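Local coordinates for protein 2-methyl-aconitate isomerase (Shewanella oneidensis, PDB 5K87) that catalyses the cis-trans isomerization of 2-methyl-aconitate in the 2-methylcitrate cycle that degrades propionate, through base-catalysed proton abstraction coupled with rotation about the C2-C3 bond, at residues I224-Y236 with K254-L268. The protein carries 1 engineered substitution. Sequence-based numbering, arbitrary orientation.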
ATOM      1  N   ILE A 224      13.681 -20.495   5.500  1.00 13.52           N
ATOM      2  CA  ILE A 224      14.417 -19.639   4.576  1.00 13.96           C
ATOM      3  C   ILE A 224      15.793 -19.485   5.221  1.00 14.56           C
ATOM      4  O   ILE A 224      15.903 -19.571   6.442  1.00 15.23           O
ATOM      5  CB  ILE A 224      13.688 -18.273   4.402  1.00 14.04           C
ATOM      6  CG1 ILE A 224      14.193 -17.479   3.185  1.00 14.63           C
ATOM      7  CG2 ILE A 224      13.730 -17.452   5.684  1.00 14.55           C
ATOM      8  CD1 ILE A 224      13.150 -16.490   2.632  1.00 15.20           C
ATOM      9  N   PRO A 225      16.858 -19.297   4.421  1.00 13.32           N
ATOM     10  CA  PRO A 225      18.155 -19.081   5.078  1.00 13.42           C
ATOM     11  C   PRO A 225      18.112 -17.795   5.892  1.00 13.17           C
ATOM     12  O   PRO A 225      17.682 -16.756   5.368  1.00 13.77           O
ATOM     13  CB  PRO A 225      19.135 -18.960   3.905  1.00 15.13           C
ATOM     14  CG  PRO A 225      18.455 -19.618   2.758  1.00 18.49           C
ATOM     15  CD  PRO A 225      16.985 -19.405   2.957  1.00 15.72           C
ATOM     16  N   THR A 226      18.529 -17.866   7.156  1.00 13.41           N
ATOM     17  CA  THR A 226      18.380 -16.758   8.086  1.00 14.45           C
ATOM     18  C   THR A 226      19.621 -16.601   8.954  1.00 12.85           C
ATOM     19  O   THR A 226      20.184 -17.594   9.442  1.00 15.14           O
ATOM     20  CB  THR A 226      17.144 -16.962   9.003  1.00 14.84           C
ATOM     21  OG1 THR A 226      15.979 -17.165   8.194  1.00 15.87           O
ATOM     22  CG2 THR A 226      16.921 -15.745   9.880  1.00 15.26           C
ATOM     23  N   ILE A 227      20.040 -15.356   9.139  1.00 13.01           N
ATOM     24  CA  ILE A 227      21.120 -14.996  10.037  1.00 13.52           C
ATOM     25  C   ILE A 227      20.485 -14.356  11.257  1.00 13.40           C
ATOM     26  O   ILE A 227      19.807 -13.336  11.130  1.00 14.47           O
ATOM     27  CB  ILE A 227      22.031 -13.946   9.387  1.00 14.97           C
ATOM     28  CG1 ILE A 227      22.576 -14.445   8.053  1.00 16.09           C
ATOM     29  CG2 ILE A 227      23.152 -13.566  10.328  1.00 16.56           C
ATOM     30  CD1 ILE A 227      22.861 -13.334   7.053  1.00 18.10           C
ATOM     31  N   PHE A 228      20.699 -14.949  12.431  1.00 13.35           N
ATOM     32  CA  PHE A 228      20.235 -14.380  13.689  1.00 13.04           C
ATOM     33  C   PHE A 228      21.409 -13.802  14.475  1.00 14.61           C
ATOM     34  O   PHE A 228      22.416 -14.480  14.680  1.00 15.82           O
ATOM     35  CB  PHE A 228      19.591 -15.460  14.563  1.00 13.61           C
ATOM     36  CG  PHE A 228      18.296 -15.997  14.031  1.00 12.96           C
ATOM     37  CD1 PHE A 228      17.126 -15.262  14.149  1.00 14.28           C
ATOM     38  CD2 PHE A 228      18.238 -17.251  13.451  1.00 14.26           C
ATOM     39  CE1 PHE A 228      15.924 -15.760  13.682  1.00 14.07           C
ATOM     40  CE2 PHE A 228      17.044 -17.755  12.980  1.00 14.95           C
ATOM     41  CZ  PHE A 228      15.884 -17.010  13.096  1.00 14.57           C
ATOM     42  N   ILE A 229      21.282 -12.563  14.923  0.58 14.25           N
ATOM     43  CA  ILE A 229      22.299 -11.971  15.780  0.58 15.05           C
ATOM     44  C   ILE A 229      21.630 -11.450  17.046  0.58 15.90           C
ATOM     45  O   ILE A 229      20.415 -11.287  17.087  0.58 16.18           O
ATOM     46  CB  ILE A 229      23.065 -10.861  15.042  0.58 17.65           C
ATOM     47  CG1 ILE A 229      22.086  -9.849  14.447  0.58 15.62           C
ATOM     48  CG2 ILE A 229      23.939 -11.463  13.938  0.58 18.51           C
ATOM     49  CD1 ILE A 229      22.717  -8.928  13.421  0.58 24.66           C
ATOM     50  N   ASN A 230      22.410 -11.233  18.096  1.00 15.88           N
ATOM     51  CA  ASN A 230      21.863 -10.717  19.338  1.00 15.95           C
ATOM     52  C   ASN A 230      21.591  -9.221  19.230  1.00 16.99           C
ATOM     53  O   ASN A 230      22.459  -8.456  18.798  1.00 17.41           O
ATOM     54  CB  ASN A 230      22.802 -10.978  20.510  1.00 20.03           C
ATOM     55  CG  ASN A 230      22.851 -12.440  20.904  1.00 22.11           C
ATOM     56  OD1 ASN A 230      21.879 -13.179  20.734  1.00 21.04           O
ATOM     57  ND2 ASN A 230      23.993 -12.869  21.433  1.00 26.16           N
ATOM     58  N   ALA A 231      20.393  -8.804  19.634  1.00 16.15           N
ATOM     59  CA  ALA A 231      20.013  -7.397  19.597  1.00 14.68           C
ATOM     60  C   ALA A 231      21.065  -6.504  20.265  1.00 16.09           C
ATOM     61  O   ALA A 231      21.423  -5.446  19.736  1.00 16.59           O
ATOM     62  CB  ALA A 231      18.661  -7.200  20.261  1.00 16.17           C
ATOM     63  N   GLU A 232      21.569  -6.929  21.422  0.95 16.40           N
ATOM     64  CA  GLU A 232      22.478  -6.087  22.197  0.95 17.86           C
ATOM     65  C   GLU A 232      23.793  -5.818  21.477  0.95 18.13           C
ATOM     66  O   GLU A 232      24.413  -4.779  21.695  0.95 20.28           O
ATOM     67  CB  GLU A 232      22.740  -6.680  23.587  0.95 20.75           C
ATOM     68  CG  GLU A 232      23.544  -7.964  23.589  0.95 30.51           C
ATOM     69  CD  GLU A 232      23.862  -8.444  24.996  0.95 41.61           C
ATOM     70  OE1 GLU A 232      23.469  -7.756  25.961  0.95 42.56           O
ATOM     71  OE2 GLU A 232      24.503  -9.506  25.136  0.95 47.67           O
ATOM     72  N   ASP A 233      24.210  -6.735  20.609  1.00 17.50           N
ATOM     73  CA  ASP A 233      25.433  -6.542  19.831  1.00 19.38           C
ATOM     74  C   ASP A 233      25.290  -5.427  18.797  1.00 20.26           C
ATOM     75  O   ASP A 233      26.281  -4.958  18.235  1.00 22.54           O
ATOM     76  CB  ASP A 233      25.859  -7.846  19.152  1.00 22.50           C
ATOM     77  CG  ASP A 233      26.288  -8.906  20.148  1.00 26.13           C
ATOM     78  OD1 ASP A 233      26.535  -8.563  21.327  1.00 28.24           O
ATOM     79  OD2 ASP A 233      26.386 -10.083  19.748  1.00 27.79           O
ATOM     80  N   LEU A 234      24.052  -5.014  18.549  1.00 19.67           N
ATOM     81  CA  LEU A 234      23.751  -3.927  17.630  1.00 19.27           C
ATOM     82  C   LEU A 234      23.304  -2.672  18.369  1.00 19.82           C
ATOM     83  O   LEU A 234      22.980  -1.660  17.744  1.00 25.80           O
ATOM     84  CB  LEU A 234      22.643  -4.356  16.667  1.00 22.18           C
ATOM     85  CG  LEU A 234      22.916  -5.591  15.815  1.00 26.56           C
ATOM     86  CD1 LEU A 234      21.615  -6.126  15.235  0.42 19.89           C
ATOM     87  CD2 LEU A 234      23.902  -5.252  14.712  0.91 30.03           C
ATOM     88  N   GLY A 235      23.279  -2.733  19.697  1.00 18.93           N
ATOM     89  CA  GLY A 235      22.795  -1.625  20.504  1.00 20.20           C
ATOM     90  C   GLY A 235      21.276  -1.528  20.540  1.00 19.39           C
ATOM     91  O   GLY A 235      20.719  -0.483  20.883  1.00 25.08           O
ATOM     92  N   TYR A 236      20.603  -2.622  20.182  1.00 17.62           N
ATOM     93  CA  TYR A 236      19.140  -2.697  20.242  1.00 17.05           C
ATOM     94  C   TYR A 236      18.698  -3.511  21.451  1.00 18.09           C
ATOM     95  O   TYR A 236      19.514  -4.197  22.072  1.00 17.50           O
ATOM     96  CB  TYR A 236      18.567  -3.296  18.950  1.00 17.76           C
ATOM     97  CG  TYR A 236      18.772  -2.410  17.741  1.00 17.25           C
ATOM     98  CD1 TYR A 236      18.269  -1.114  17.712  1.00 18.46           C
ATOM     99  CD2 TYR A 236      19.461  -2.868  16.627  1.00 17.86           C
ATOM    100  CE1 TYR A 236      18.453  -0.293  16.604  1.00 18.21           C
ATOM    101  CE2 TYR A 236      19.652  -2.054  15.522  1.00 19.08           C
ATOM    102  CZ  TYR A 236      19.147  -0.770  15.519  1.00 18.42           C
ATOM    103  OH  TYR A 236      19.333   0.039  14.419  1.00 20.17           O
ATOM    104  N   LYS A 254      24.050  -0.796   7.749  1.00 16.24           N
ATOM    105  CA  LYS A 254      24.785  -1.709   8.613  1.00 15.54           C
ATOM    106  C   LYS A 254      24.200  -3.118   8.538  1.00 14.44           C
ATOM    107  O   LYS A 254      24.933  -4.092   8.354  1.00 14.53           O
ATOM    108  CB  LYS A 254      24.797  -1.202  10.053  1.00 16.77           C
ATOM    109  CG  LYS A 254      25.628  -2.044  11.012  1.00 18.66           C
ATOM    110  CD  LYS A 254      25.685  -1.365  12.373  1.00 20.04           C
ATOM    111  CE  LYS A 254      26.459  -2.183  13.389  1.00 23.23           C
ATOM    112  NZ  LYS A 254      26.431  -1.519  14.726  1.00 25.73           N
ATOM    113  N   PHE A 255      22.877  -3.228   8.661  1.00 15.07           N
ATOM    114  CA  PHE A 255      22.218  -4.525   8.527  1.00 15.08           C
ATOM    115  C   PHE A 255      22.541  -5.183   7.197  1.00 13.76           C
ATOM    116  O   PHE A 255      22.780  -6.388   7.145  1.00 14.92           O
ATOM    117  CB  PHE A 255      20.703  -4.392   8.662  1.00 15.39           C
ATOM    118  CG  PHE A 255      20.216  -4.401  10.077  1.00 13.37           C
ATOM    119  CD1 PHE A 255      20.350  -5.533  10.862  1.00 15.54           C
ATOM    120  CD2 PHE A 255      19.583  -3.295  10.609  1.00 16.02           C
ATOM    121  CE1 PHE A 255      19.886  -5.547  12.163  1.00 19.07           C
ATOM    122  CE2 PHE A 255      19.113  -3.301  11.906  1.00 17.55           C
ATOM    123  CZ  PHE A 255      19.271  -4.426  12.689  1.00 17.65           C
ATOM    124  N   GLU A 256      22.564  -4.394   6.129  1.00 14.61           N
ATOM    125  CA  GLU A 256      22.826  -4.957   4.816  1.00 15.31           C
ATOM    126  C   GLU A 256      24.248  -5.511   4.696  1.00 13.87           C
ATOM    127  O   GLU A 256      24.451  -6.564   4.098  1.00 15.05           O
ATOM    128  CB  GLU A 256      22.492  -3.959   3.704  1.00 16.21           C
ATOM    129  CG  GLU A 256      22.766  -4.491   2.289  1.00 17.97           C
ATOM    130  CD  GLU A 256      22.033  -5.790   1.939  1.00 16.98           C
ATOM    131  OE1 GLU A 256      21.048  -6.176   2.609  1.00 17.65           O
ATOM    132  OE2 GLU A 256      22.447  -6.437   0.957  1.00 20.34           O
ATOM    133  N   THR A 257      25.225  -4.798   5.255  0.78 16.10           N
ATOM    134  CA  THR A 257      26.607  -5.275   5.229  0.78 16.81           C
ATOM    135  C   THR A 257      26.751  -6.568   6.032  0.78 15.61           C
ATOM    136  O   THR A 257      27.425  -7.499   5.601  0.78 16.77           O
ATOM    137  CB  THR A 257      27.600  -4.207   5.738  0.78 17.93           C
ATOM    138  OG1 THR A 257      27.462  -3.012   4.955  0.78 20.31           O
ATOM    139  CG2 THR A 257      29.028  -4.720   5.616  0.78 19.92           C
ATOM    140  N   ILE A 258      26.099  -6.631   7.188  1.00 13.89           N
ATOM    141  CA  ILE A 258      26.128  -7.835   8.002  1.00 15.10           C
ATOM    142  C   ILE A 258      25.451  -8.995   7.259  1.00 14.67           C
ATOM    143  O   ILE A 258      25.967 -10.115   7.242  1.00 14.42           O
ATOM    144  CB  ILE A 258      25.489  -7.617   9.380  1.00 14.23           C
ATOM    145  CG1 ILE A 258      26.240  -6.522  10.146  1.00 17.05           C
ATOM    146  CG2 ILE A 258      25.529  -8.909  10.167  1.00 17.63           C
ATOM    147  CD1 ILE A 258      25.519  -6.025  11.386  1.00 17.80           C
ATOM    148  N   ARG A 259      24.310  -8.715   6.627  1.00 13.60           N
ATOM    149  CA  ARG A 259      23.591  -9.725   5.855  1.00 14.28           C
ATOM    150  C   ARG A 259      24.468 -10.284   4.727  1.00 14.18           C
ATOM    151  O   ARG A 259      24.509 -11.491   4.502  1.00 13.71           O
ATOM    152  CB  ARG A 259      22.284  -9.156   5.292  1.00 13.42           C
ATOM    153  CG  ARG A 259      21.338 -10.214   4.725  1.00 13.46           C
ATOM    154  CD  ARG A 259      20.158  -9.579   3.973  1.00 12.61           C
ATOM    155  NE  ARG A 259      20.599  -8.998   2.713  1.00 13.35           N
ATOM    156  CZ  ARG A 259      20.673  -9.661   1.565  1.00 13.26           C
ATOM    157  NH1 ARG A 259      20.288 -10.929   1.465  1.00 13.84           N
ATOM    158  NH2 ARG A 259      21.127  -9.037   0.493  1.00 14.12           N
ATOM    159  N   ALA A 260      25.173  -9.399   4.027  1.00 14.19           N
ATOM    160  CA  ALA A 260      26.064  -9.814   2.946  1.00 13.97           C
ATOM    161  C   ALA A 260      27.177 -10.721   3.459  1.00 15.36           C
ATOM    162  O   ALA A 260      27.478 -11.752   2.865  1.00 15.13           O
ATOM    163  CB  ALA A 260      26.653  -8.599   2.266  1.00 14.63           C
ATOM    164  N   HIS A 261      27.790 -10.331   4.570  1.00 14.78           N
ATOM    165  CA  HIS A 261      28.857 -11.140   5.138  1.00 16.10           C
ATOM    166  C   HIS A 261      28.342 -12.480   5.646  1.00 16.76           C
ATOM    167  O   HIS A 261      29.025 -13.499   5.529  1.00 17.21           O
ATOM    168  CB  HIS A 261      29.611 -10.361   6.213  1.00 17.27           C
ATOM    169  CG  HIS A 261      30.605  -9.400   5.647  1.00 18.22           C
ATOM    170  ND1 HIS A 261      30.258  -8.141   5.205  1.00 21.53           N
ATOM    171  CD2 HIS A 261      31.929  -9.535   5.396  1.00 25.66           C
ATOM    172  CE1 HIS A 261      31.331  -7.532   4.733  1.00 23.42           C
ATOM    173  NE2 HIS A 261      32.358  -8.356   4.839  1.00 26.23           N
ATOM    174  N   GLY A 262      27.123 -12.494   6.177  1.00 17.15           N
ATOM    175  CA  GLY A 262      26.503 -13.740   6.586  1.00 15.73           C
ATOM    176  C   GLY A 262      26.235 -14.640   5.396  1.00 16.07           C
ATOM    177  O   GLY A 262      26.459 -15.849   5.453  1.00 16.83           O
ATOM    178  N   ALA A 263      25.761 -14.052   4.300  1.00 14.71           N
ATOM    179  CA  ALA A 263      25.500 -14.816   3.083  1.00 15.44           C
ATOM    180  C   ALA A 263      26.768 -15.480   2.556  1.00 16.29           C
ATOM    181  O   ALA A 263      26.741 -16.627   2.106  1.00 17.47           O
ATOM    182  CB  ALA A 263      24.901 -13.926   2.025  1.00 15.83           C
ATOM    183  N   LEU A 264      27.873 -14.749   2.607  1.00 15.47           N
ATOM    184  CA  LEU A 264      29.154 -15.281   2.165  1.00 18.38           C
ATOM    185  C   LEU A 264      29.603 -16.411   3.091  1.00 19.16           C
ATOM    186  O   LEU A 264      30.028 -17.474   2.631  1.00 20.70           O
ATOM    187  CB  LEU A 264      30.197 -14.163   2.141  1.00 18.68           C
ATOM    188  CG  LEU A 264      31.549 -14.489   1.503  1.00 20.23           C
ATOM    189  CD1 LEU A 264      31.364 -14.786   0.030  1.00 28.26           C
ATOM    190  CD2 LEU A 264      32.509 -13.334   1.696  1.00 25.94           C
ATOM    191  N   ARG A 265      29.492 -16.185   4.396  1.00 18.58           N
ATOM    192  CA  ARG A 265      29.892 -17.187   5.380  0.57 20.47           C
ATOM    193  C   ARG A 265      29.071 -18.472   5.254  1.00 20.22           C
ATOM    194  O   ARG A 265      29.583 -19.572   5.491  1.00 22.19           O
ATOM    195  CB  ARG A 265      29.792 -16.617   6.799  0.57 21.81           C
ATOM    196  CG  ARG A 265      30.263 -17.562   7.892  0.57 23.82           C
ATOM    197  CD  ARG A 265      31.759 -17.826   7.800  0.57 26.73           C
ATOM    198  NE  ARG A 265      32.175 -18.886   8.713  0.57 28.45           N
ATOM    199  CZ  ARG A 265      32.187 -20.176   8.397  0.57 25.28           C
ATOM    200  NH1 ARG A 265      31.805 -20.565   7.189  0.57 28.34           N
ATOM    201  NH2 ARG A 265      32.577 -21.077   9.289  0.57 30.25           N
ATOM    202  N   MET A 266      27.806 -18.341   4.867  1.00 19.62           N
ATOM    203  CA  MET A 266      26.924 -19.495   4.711  1.00 20.55           C
ATOM    204  C   MET A 266      27.178 -20.246   3.417  1.00 24.09           C
ATOM    205  O   MET A 266      26.709 -21.368   3.241  1.00 25.28           O
ATOM    206  CB  MET A 266      25.454 -19.065   4.770  1.00 22.24           C
ATOM    207  CG  MET A 266      25.020 -18.583   6.137  1.00 19.10           C
ATOM    208  SD  MET A 266      23.389 -17.831   6.169  1.00 20.33           S
ATOM    209  CE  MET A 266      22.332 -19.266   6.116  1.00 22.29           C
ATOM    210  N   GLY A 267      27.915 -19.624   2.507  1.00 20.04           N
ATOM    211  CA  GLY A 267      28.174 -20.221   1.211  1.00 22.81           C
ATOM    212  C   GLY A 267      27.059 -19.984   0.210  1.00 22.74           C
ATOM    213  O   GLY A 267      26.999 -20.636  -0.832  1.00 24.84           O
ATOM    214  N   LEU A 268      26.168 -19.045   0.512  1.00 20.86           N
ATOM    215  CA  LEU A 268      25.084 -18.716  -0.408  1.00 21.20           C
ATOM    216  C   LEU A 268      25.554 -17.866  -1.585  1.00 22.80           C
ATOM    217  O   LEU A 268      24.959 -17.896  -2.658  1.00 27.79           O
ATOM    218  CB  LEU A 268      23.952 -17.999   0.327  1.00 18.96           C
ATOM    219  CG  LEU A 268      23.202 -18.857   1.345  1.00 18.36           C
ATOM    220  CD1 LEU A 268      22.305 -17.964   2.189  1.00 21.05           C
ATOM    221  CD2 LEU A 268      22.383 -19.922   0.647  1.00 25.47           C
TER
HETATM  222  O   HOH W   1      27.268  -2.867  16.862  1.00 39.46           O
HETATM  223  O   HOH W   2      24.057  -0.928  15.566  1.00 38.81           O
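The rings of Tyr236 and Phe255 meet obliquely, Tyr236 CE2 lying 3.7 Å from Phe255 CZ. One face of the Tyr236 ring has Leu234 O above it, near the rim, while Leu234 CD1 approaches the Phe255 ring aslant, 3.6 Å from CE1. The guanidinium of Arg259 receives Glu256 edge-on: NE and NH2 each take one carboxylate oxygen, and the NE to OE1 bond is nearly straight (170°). Since the chain of Arg259 bends at chi3 (72°), its charged end leads away from the strand, where Arg278 O and Pro282 O accept further bonds, and its CG remains 4.2 Å from Ile227 CD1. Shortening this side chain to that of an alanine is likely to leave the Glu256 carboxylate without its charged mate and to take one donor from each of those carbonyls. Ile227 CD1 rests 3.7 Å from Gly262 CA, where a beta carbon would clash with it, consistent with the close backbone approach there (Ile227 CA to Gly262 CA 6.5 Å). Farther along, Met266 CE and Leu268 CD1 both touch Pro225 CB, the latter at 3.7 Å. At the other end two waters bridge the extended Lys254 to Asp233 O and Leu234 O. With the axes of strand 225-230 and helix 254-266 9.1 Å apart at 121°, the arrangement is a helix packed on a beta-sheet face, consistent with the diaminopimelate epimerase-like fold of the PrpF family.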